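Local coordinates for protein Pab-dependent poly(a)-specific ribonuclease subunit PAN2 (PDB 4CZW) that probably acts, as catalytic subunit of the PAN deadenylation complex, as an exoribonuclease that shortens the poly(A) tails of mRNAs to release 5'-AMP, at residues His472-Ala477 with Asp494-Lys499; Leu180-Arg185 with Ala201-Asn206. One frame throughout, in Å; residues are numbered along the deposited sequence.

Contact 1 of 2, residues His472-Ala477 with Asp494-Lys499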
ATOM      1  N   HIS A 472       6.109 -15.636 -10.443  1.00 59.78           N
ATOM      2  CA  HIS A 472       7.344 -15.101 -11.003  1.00 52.91           C
ATOM      3  C   HIS A 472       7.939 -14.015 -10.114  1.00 46.73           C
ATOM      4  O   HIS A 472       7.252 -13.440  -9.271  1.00 52.04           O
ATOM      5  CB  HIS A 472       7.104 -14.547 -12.409  1.00 55.80           C
ATOM      6  CG  HIS A 472       6.849 -15.600 -13.443  1.00 59.75           C
ATOM      7  ND1 HIS A 472       7.851 -16.392 -13.959  1.00 62.38           N
ATOM      8  CD2 HIS A 472       5.708 -15.986 -14.060  1.00 58.65           C
ATOM      9  CE1 HIS A 472       7.338 -17.225 -14.848  1.00 60.66           C
ATOM     10  NE2 HIS A 472       6.039 -16.997 -14.928  1.00 65.34           N
ATOM     11  N   ALA A 473       9.222 -13.738 -10.315  1.00 48.99           N
ATOM     12  CA  ALA A 473       9.910 -12.690  -9.574  1.00 45.12           C
ATOM     13  C   ALA A 473      11.061 -12.126 -10.396  1.00 42.71           C
ATOM     14  O   ALA A 473      11.714 -12.853 -11.145  1.00 46.00           O
ATOM     15  CB  ALA A 473      10.416 -13.220  -8.245  1.00 49.96           C
ATOM     16  N   ILE A 474      11.302 -10.827 -10.254  1.00 36.46           N
ATOM     17  CA  ILE A 474      12.389 -10.171 -10.967  1.00 37.83           C
ATOM     18  C   ILE A 474      13.742 -10.687 -10.491  1.00 46.82           C
ATOM     19  O   ILE A 474      14.055 -10.627  -9.303  1.00 53.62           O
ATOM     20  CB  ILE A 474      12.342  -8.642 -10.791  1.00 38.02           C
ATOM     21  CG1 ILE A 474      10.985  -8.094 -11.238  1.00 42.82           C
ATOM     22  CG2 ILE A 474      13.470  -7.980 -11.568  1.00 36.04           C
ATOM     23  CD1 ILE A 474      10.673  -8.362 -12.691  1.00 43.63           C
ATOM     24  N   ALA A 475      14.535 -11.201 -11.424  1.00 47.33           N
ATOM     25  CA  ALA A 475      15.873 -11.688 -11.110  1.00 46.39           C
ATOM     26  C   ALA A 475      16.925 -10.740 -11.670  1.00 50.25           C
ATOM     27  O   ALA A 475      18.064 -10.712 -11.205  1.00 46.92           O
ATOM     28  CB  ALA A 475      16.073 -13.090 -11.657  1.00 46.93           C
ATOM     29  N   ARG A 476      16.528  -9.966 -12.674  1.00 54.48           N
ATOM     30  CA  ARG A 476      17.419  -9.000 -13.303  1.00 42.13           C
ATOM     31  C   ARG A 476      16.616  -7.865 -13.930  1.00 45.96           C
ATOM     32  O   ARG A 476      15.602  -8.100 -14.586  1.00 46.30           O
ATOM     33  CB  ARG A 476      18.292  -9.678 -14.360  1.00 45.92           C
ATOM     34  CG  ARG A 476      19.251  -8.737 -15.070  1.00 47.21           C
ATOM     35  CD  ARG A 476      19.954  -9.429 -16.225  1.00 45.11           C
ATOM     36  NE  ARG A 476      20.835  -8.518 -16.949  1.00 48.05           N
ATOM     37  CZ  ARG A 476      21.489  -8.838 -18.060  1.00 45.91           C
ATOM     38  NH1 ARG A 476      21.362 -10.050 -18.581  1.00 44.89           N
ATOM     39  NH2 ARG A 476      22.270  -7.945 -18.654  1.00 45.65           N
ATOM     40  N   ALA A 477      17.071  -6.635 -13.722  1.00 47.57           N
ATOM     41  CA  ALA A 477      16.404  -5.468 -14.285  1.00 39.59           C
ATOM     42  C   ALA A 477      17.401  -4.571 -15.007  1.00 45.53           C
ATOM     43  O   ALA A 477      18.317  -4.024 -14.393  1.00 44.28           O
ATOM     44  CB  ALA A 477      15.681  -4.694 -13.196  1.00 37.52           C
ATOM     45  N   ASP A 494      20.765  -4.317 -12.549  1.00 49.25           N
ATOM     46  CA  ASP A 494      20.758  -4.924 -11.225  1.00 45.47           C
ATOM     47  C   ASP A 494      20.265  -6.365 -11.238  1.00 50.62           C
ATOM     48  O   ASP A 494      19.239  -6.680 -11.840  1.00 51.14           O
ATOM     49  CB  ASP A 494      19.892  -4.101 -10.270  1.00 38.45           C
ATOM     50  CG  ASP A 494      20.412  -2.693 -10.076  1.00 51.28           C
ATOM     51  OD1 ASP A 494      21.631  -2.480 -10.248  1.00 58.57           O
ATOM     52  OD2 ASP A 494      19.604  -1.800  -9.747  1.00 47.92           O
ATOM     53  N   TYR A 495      21.013  -7.236 -10.570  1.00 50.27           N
ATOM     54  CA  TYR A 495      20.554  -8.588 -10.289  1.00 48.80           C
ATOM     55  C   TYR A 495      19.981  -8.608  -8.877  1.00 51.07           C
ATOM     56  O   TYR A 495      20.477  -7.910  -7.991  1.00 50.94           O
ATOM     57  CB  TYR A 495      21.691  -9.599 -10.439  1.00 48.01           C
ATOM     58  CG  TYR A 495      22.061  -9.903 -11.875  1.00 43.09           C
ATOM     59  CD1 TYR A 495      22.630  -8.931 -12.688  1.00 45.61           C
ATOM     60  CD2 TYR A 495      21.849 -11.165 -12.415  1.00 45.26           C
ATOM     61  CE1 TYR A 495      22.976  -9.206 -13.998  1.00 43.97           C
ATOM     62  CE2 TYR A 495      22.190 -11.449 -13.724  1.00 46.97           C
ATOM     63  CZ  TYR A 495      22.753 -10.466 -14.510  1.00 45.96           C
ATOM     64  OH  TYR A 495      23.094 -10.743 -15.814  1.00 49.78           O
ATOM     65  N   ILE A 496      18.936  -9.400  -8.665  1.00 47.95           N
ATOM     66  CA  ILE A 496      18.200  -9.347  -7.407  1.00 48.64           C
ATOM     67  C   ILE A 496      18.569 -10.471  -6.448  1.00 58.75           C
ATOM     68  O   ILE A 496      18.438 -11.650  -6.777  1.00 50.52           O
ATOM     69  CB  ILE A 496      16.682  -9.397  -7.651  1.00 50.80           C
ATOM     70  CG1 ILE A 496      16.278  -8.354  -8.696  1.00 46.76           C
ATOM     71  CG2 ILE A 496      15.924  -9.188  -6.348  1.00 39.36           C
ATOM     72  CD1 ILE A 496      16.705  -6.951  -8.345  1.00 45.24           C
ATOM     73  N   HIS A 497      19.030 -10.096  -5.259  1.00 60.63           N
ATOM     74  CA  HIS A 497      19.251 -11.060  -4.192  1.00 53.43           C
ATOM     75  C   HIS A 497      17.901 -11.483  -3.630  1.00 54.33           C
ATOM     76  O   HIS A 497      17.369 -10.852  -2.717  1.00 61.29           O
ATOM     77  CB  HIS A 497      20.137 -10.475  -3.090  1.00 59.78           C
ATOM     78  CG  HIS A 497      20.464 -11.443  -1.996  1.00 70.26           C
ATOM     79  ND1 HIS A 497      20.151 -12.784  -2.068  1.00 67.06           N
ATOM     80  CD2 HIS A 497      21.078 -11.266  -0.802  1.00 60.42           C
ATOM     81  CE1 HIS A 497      20.554 -13.390  -0.966  1.00 60.10           C
ATOM     82  NE2 HIS A 497      21.122 -12.491  -0.181  1.00 67.30           N
ATOM     83  N   ILE A 498      17.350 -12.554  -4.189  1.00 54.21           N
ATOM     84  CA  ILE A 498      16.021 -13.019  -3.818  1.00 59.45           C
ATOM     85  C   ILE A 498      16.052 -13.851  -2.540  1.00 66.30           C
ATOM     86  O   ILE A 498      16.749 -14.863  -2.460  1.00 69.45           O
ATOM     87  CB  ILE A 498      15.391 -13.840  -4.955  1.00 59.12           C
ATOM     88  CG1 ILE A 498      15.320 -12.991  -6.226  1.00 49.82           C
ATOM     89  CG2 ILE A 498      14.011 -14.339  -4.555  1.00 59.25           C
ATOM     90  CD1 ILE A 498      14.864 -13.747  -7.443  1.00 52.18           C
ATOM     91  N   LYS A 499      15.291 -13.412  -1.544  1.00 72.65           N
ATOM     92  CA  LYS A 499      15.251 -14.081  -0.249  1.00 69.38           C
ATOM     93  C   LYS A 499      14.173 -15.160  -0.204  1.00 69.56           C
ATOM     94  O   LYS A 499      13.770 -15.604   0.872  1.00 82.01           O
ATOM     95  CB  LYS A 499      15.022 -13.059   0.867  1.00 70.12           C
ATOM     96  CG  LYS A 499      16.152 -12.052   1.021  1.00 76.40           C
ATOM     97  CD  LYS A 499      15.648 -10.620   0.916  1.00 71.08           C
ATOM     98  CE  LYS A 499      14.659 -10.295   2.023  1.00 72.55           C
ATOM     99  NZ  LYS A 499      14.193  -8.881   1.952  1.00 69.34           N
TER
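Arg-476 lies lengthwise over one face of the Tyr-495 ring, in a non-hydrogen-bonded pair of the antiparallel beta hairpin formed by strands 471-481 and 490-496 in the RNase H-like sheet of the exonuclease domain. CG of Arg-476 stands over the middle of the ring, 4.0 Å from its centroid and 13° off the ring normal, which meets the geometry of a CH-pi contact. With CG anti to the backbone N and the chain extended to NE, CD runs on to CZ of Tyr-495, 3.4 Å away. The guanidinium then reaches the phenol oxygen, its plane turned 16° from that of the ring. OH of Tyr-495 sits 3.1 Å above the guanidinium plane, toward its rim, and the poor angles at NE and NH1 argue against a hydrogen bond. The charge is met elsewhere: NH1 forms a salt bridge with Asp-603 and NE with Asp-493. The Arg-476 side chain also passes about 4 Å from that of Glu-447, a likely ligand of a catalytic metal ion; its positive charge may therefore influence that site.

Ala-477 and Asp-494, whose side chains lie on the opposite face from Arg-476 and Tyr-495, form the next, hydrogen-bonded pair, and the N of Ala-477 donates nearly along the C=O axis of Asp-494. Asp-494 turns its OD2 to Lys-535 of helix 529-541. Beyond the chain's corner at Ala-475, Ile-496 points toward segment 472-477, and the two isoleucine side chains cross obliquely, CG1 of Ile-496 lying 4.0 Å from CG2 of Ile-474, while CD1 of Ile-498 approaches CB of Ala-475 at 4.4 Å. At this end the backbone link is N of Ile-496 to O of Ala-475, 3.0 Å, with the donor 51° out of the carbonyl plane.

Contact 2 of 2, residues Leu180-Arg185 with Ala201-Asn206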
ATOM      1  N   LEU A 180      -0.234   9.084  15.441  1.00 47.97           N
ATOM      2  CA  LEU A 180      -0.657   7.695  15.600  1.00 47.12           C
ATOM      3  C   LEU A 180      -0.869   7.264  17.052  1.00 48.53           C
ATOM      4  O   LEU A 180      -1.640   6.343  17.319  1.00 44.98           O
ATOM      5  CB  LEU A 180       0.366   6.763  14.944  1.00 45.04           C
ATOM      6  CG  LEU A 180       0.699   7.024  13.474  1.00 47.91           C
ATOM      7  CD1 LEU A 180       1.683   5.985  12.956  1.00 41.39           C
ATOM      8  CD2 LEU A 180      -0.564   7.047  12.624  1.00 41.52           C
ATOM      9  N   GLU A 181      -0.192   7.924  17.987  1.00 56.44           N
ATOM     10  CA  GLU A 181      -0.223   7.484  19.381  1.00 56.31           C
ATOM     11  C   GLU A 181      -1.278   8.178  20.234  1.00 51.56           C
ATOM     12  O   GLU A 181      -1.605   9.346  20.022  1.00 48.10           O
ATOM     13  CB  GLU A 181       1.146   7.688  20.036  1.00 55.24           C
ATOM     14  CG  GLU A 181       2.232   6.762  19.531  1.00 60.73           C
ATOM     15  CD  GLU A 181       3.446   6.755  20.436  1.00 65.27           C
ATOM     16  OE1 GLU A 181       3.322   7.198  21.598  1.00 67.38           O
ATOM     17  OE2 GLU A 181       4.523   6.310  19.989  1.00 81.46           O
ATOM     18  N   THR A 182      -1.803   7.438  21.205  1.00 54.29           N
ATOM     19  CA  THR A 182      -2.626   8.013  22.258  1.00 62.42           C
ATOM     20  C   THR A 182      -1.732   8.333  23.449  1.00 53.31           C
ATOM     21  O   THR A 182      -1.384   7.445  24.229  1.00 57.31           O
ATOM     22  CB  THR A 182      -3.756   7.063  22.695  1.00 56.01           C
ATOM     23  OG1 THR A 182      -4.607   6.777  21.578  1.00 58.37           O
ATOM     24  CG2 THR A 182      -4.583   7.693  23.808  1.00 54.02           C
ATOM     25  N   ASP A 183      -1.348   9.599  23.572  1.00 59.04           N
ATOM     26  CA  ASP A 183      -0.454  10.029  24.643  1.00 70.97           C
ATOM     27  C   ASP A 183      -1.107   9.839  26.007  1.00 66.02           C
ATOM     28  O   ASP A 183      -2.040  10.558  26.365  1.00 58.99           O
ATOM     29  CB  ASP A 183      -0.050  11.492  24.445  1.00 67.53           C
ATOM     30  CG  ASP A 183       0.954  11.964  25.476  1.00 77.78           C
ATOM     31  OD1 ASP A 183       1.734  11.127  25.978  1.00 88.73           O
ATOM     32  OD2 ASP A 183       0.967  13.175  25.784  1.00 82.82           O
ATOM     33  N   ALA A 184      -0.614   8.864  26.765  1.00 61.69           N
ATOM     34  CA  ALA A 184      -1.203   8.540  28.059  1.00 65.32           C
ATOM     35  C   ALA A 184      -0.215   7.840  28.988  1.00 72.49           C
ATOM     36  O   ALA A 184       0.873   7.439  28.575  1.00 66.90           O
ATOM     37  CB  ALA A 184      -2.441   7.676  27.866  1.00 60.22           C
ATOM     38  N   ARG A 185      -0.612   7.703  30.250  1.00 73.67           N
ATOM     39  CA  ARG A 185       0.172   6.981  31.245  1.00 70.72           C
ATOM     40  C   ARG A 185      -0.738   6.510  32.374  1.00 70.69           C
ATOM     41  O   ARG A 185      -1.811   7.071  32.589  1.00 70.33           O
ATOM     42  CB  ARG A 185       1.297   7.859  31.799  1.00 72.60           C
ATOM     43  CG  ARG A 185       0.819   9.046  32.619  1.00 78.54           C
ATOM     44  CD  ARG A 185       1.987   9.802  33.230  1.00 90.21           C
ATOM     45  NE  ARG A 185       1.544  10.936  34.035  1.00 99.17           N
ATOM     46  CZ  ARG A 185       2.363  11.749  34.696  1.00105.93           C
ATOM     47  NH1 ARG A 185       3.673  11.552  34.651  1.00112.18           N
ATOM     48  NH2 ARG A 185       1.871  12.757  35.403  1.00109.74           N
ATOM     49  N   ALA A 201       2.578   4.158  29.252  1.00 73.13           N
ATOM     50  CA  ALA A 201       1.651   3.431  28.392  1.00 72.92           C
ATOM     51  C   ALA A 201       1.808   3.834  26.929  1.00 72.04           C
ATOM     52  O   ALA A 201       1.768   5.018  26.591  1.00 59.09           O
ATOM     53  CB  ALA A 201       0.219   3.657  28.851  1.00 65.93           C
ATOM     54  N   THR A 202       1.986   2.840  26.064  1.00 67.90           N
ATOM     55  CA  THR A 202       2.116   3.079  24.631  1.00 65.78           C
ATOM     56  C   THR A 202       0.925   2.492  23.883  1.00 62.37           C
ATOM     57  O   THR A 202       0.617   1.309  24.023  1.00 68.11           O
ATOM     58  CB  THR A 202       3.419   2.474  24.073  1.00 64.90           C
ATOM     59  OG1 THR A 202       4.543   3.031  24.764  1.00 77.87           O
ATOM     60  CG2 THR A 202       3.549   2.765  22.586  1.00 62.36           C
ATOM     61  N   THR A 203       0.258   3.322  23.088  1.00 52.09           N
ATOM     62  CA  THR A 203      -0.925   2.884  22.359  1.00 59.58           C
ATOM     63  C   THR A 203      -0.961   3.430  20.934  1.00 58.16           C
ATOM     64  O   THR A 203      -1.061   4.639  20.726  1.00 56.27           O
ATOM     65  CB  THR A 203      -2.217   3.308  23.083  1.00 62.67           C
ATOM     66  OG1 THR A 203      -2.235   2.746  24.400  1.00 62.27           O
ATOM     67  CG2 THR A 203      -3.440   2.834  22.314  1.00 59.47           C
ATOM     68  N   PHE A 204      -0.878   2.533  19.958  1.00 57.56           N
ATOM     69  CA  PHE A 204      -1.010   2.910  18.555  1.00 47.79           C
ATOM     70  C   PHE A 204      -2.440   2.687  18.075  1.00 47.31           C
ATOM     71  O   PHE A 204      -3.015   3.531  17.385  1.00 55.84           O
ATOM     72  CB  PHE A 204      -0.036   2.118  17.679  1.00 51.33           C
ATOM     73  CG  PHE A 204       1.407   2.465  17.903  1.00 41.60           C
ATOM     74  CD1 PHE A 204       1.921   3.669  17.449  1.00 44.76           C
ATOM     75  CD2 PHE A 204       2.254   1.583  18.554  1.00 45.31           C
ATOM     76  CE1 PHE A 204       3.251   3.990  17.649  1.00 52.27           C
ATOM     77  CE2 PHE A 204       3.585   1.899  18.756  1.00 53.83           C
ATOM     78  CZ  PHE A 204       4.083   3.105  18.303  1.00 52.70           C
ATOM     79  N   VAL A 205      -3.006   1.543  18.445  1.00 48.97           N
ATOM     80  CA  VAL A 205      -4.366   1.191  18.057  1.00 48.09           C
ATOM     81  C   VAL A 205      -5.212   0.870  19.286  1.00 48.69           C
ATOM     82  O   VAL A 205      -4.818   0.060  20.125  1.00 53.72           O
ATOM     83  CB  VAL A 205      -4.384  -0.015  17.097  1.00 43.19           C
ATOM     84  CG1 VAL A 205      -5.813  -0.373  16.717  1.00 43.34           C
ATOM     85  CG2 VAL A 205      -3.556   0.280  15.855  1.00 42.05           C
ATOM     86  N   ASN A 206      -6.373   1.507  19.389  1.00 45.92           N
ATOM     87  CA  ASN A 206      -7.260   1.294  20.526  1.00 44.55           C
ATOM     88  C   ASN A 206      -8.299   0.207  20.270  1.00 49.83           C
ATOM     89  O   ASN A 206      -8.604  -0.120  19.122  1.00 53.16           O
ATOM     90  CB  ASN A 206      -7.960   2.598  20.903  1.00 41.42           C
ATOM     91  CG  ASN A 206      -7.021   3.595  21.550  1.00 48.64           C
ATOM     92  OD1 ASN A 206      -6.476   4.477  20.887  1.00 56.42           O
ATOM     93  ND2 ASN A 206      -6.823   3.455  22.856  1.00 46.48           N
TER
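Glu-181, the first residue to leave helical geometry after helix 172-180, runs alongside Phe-204 where that helix passes into the antiparallel sheet of the pseudo-USP domain. Its CB faces O of Thr-203 at 3.8 Å. With CG anti to the carbonyl carbon, the chain turns along the ring, and CG comes within 3.5 Å of CE1 of Phe-204. CD follows at 3.9 Å from the same CE1. At the tip, OE2 lies 3.5 Å from CE1 and nearly as close to CZ; the carboxylate is turned 87° to the ring plane, so the two flat groups stand almost perpendicular. CB of Leu-180 meets the ring at its edge, close to the ring plane, and helix 130-149 supplies further neighbours of Phe-204 through Asp-143 and Ser-146.

One residue on, the backbone takes over. The N of Thr-182 donates to O of Thr-203 over 2.9 Å with an N-H...O angle of 164°, in the plane of the carbonyl; the same oxygen receives a CA-H...O contact from Glu-181. Thr-203 turns its own hydroxyl to Lys-258 of strand 250-262, and its CB packs 4.1 Å from CB of Thr-182. The Thr-182 N bond ties the loop after strand 196-201 to the exit of helix 172-180, while the Thr-203 hydroxyl links it to strand 250-262. Thr-182 has OG1 beside its backbone N, and the Thr-182 and Asn-206 side chains cross obliquely. There OG1 donates to OD1 of Asn-206 at 3.0 Å, on a lone pair in the carbonyl plane, with a C=O...O angle of 134°.

Overall arrangement
Contact 2 comes first along the chain, in the pseudo-USP domain, and closes before contact 1 opens in the exonuclease domain. Their centres lie 39 Å apart and their nearest atoms about 22 Å, so they do not touch and share no sheet. Contact 2 sits at the root of the four-stranded antiparallel sheet built from strands 183-190, 196-201, 238-245 and 250-262, which carries the zinc held by Cys-190, Cys-193, Cys-245 and Cys-248. Contact 1 belongs to the mixed sheet containing strand 441-451, which bears Asp-445 and Glu-447. The separation thus follows the division between a scaffold domain thought to be catalytically inactive and the nuclease.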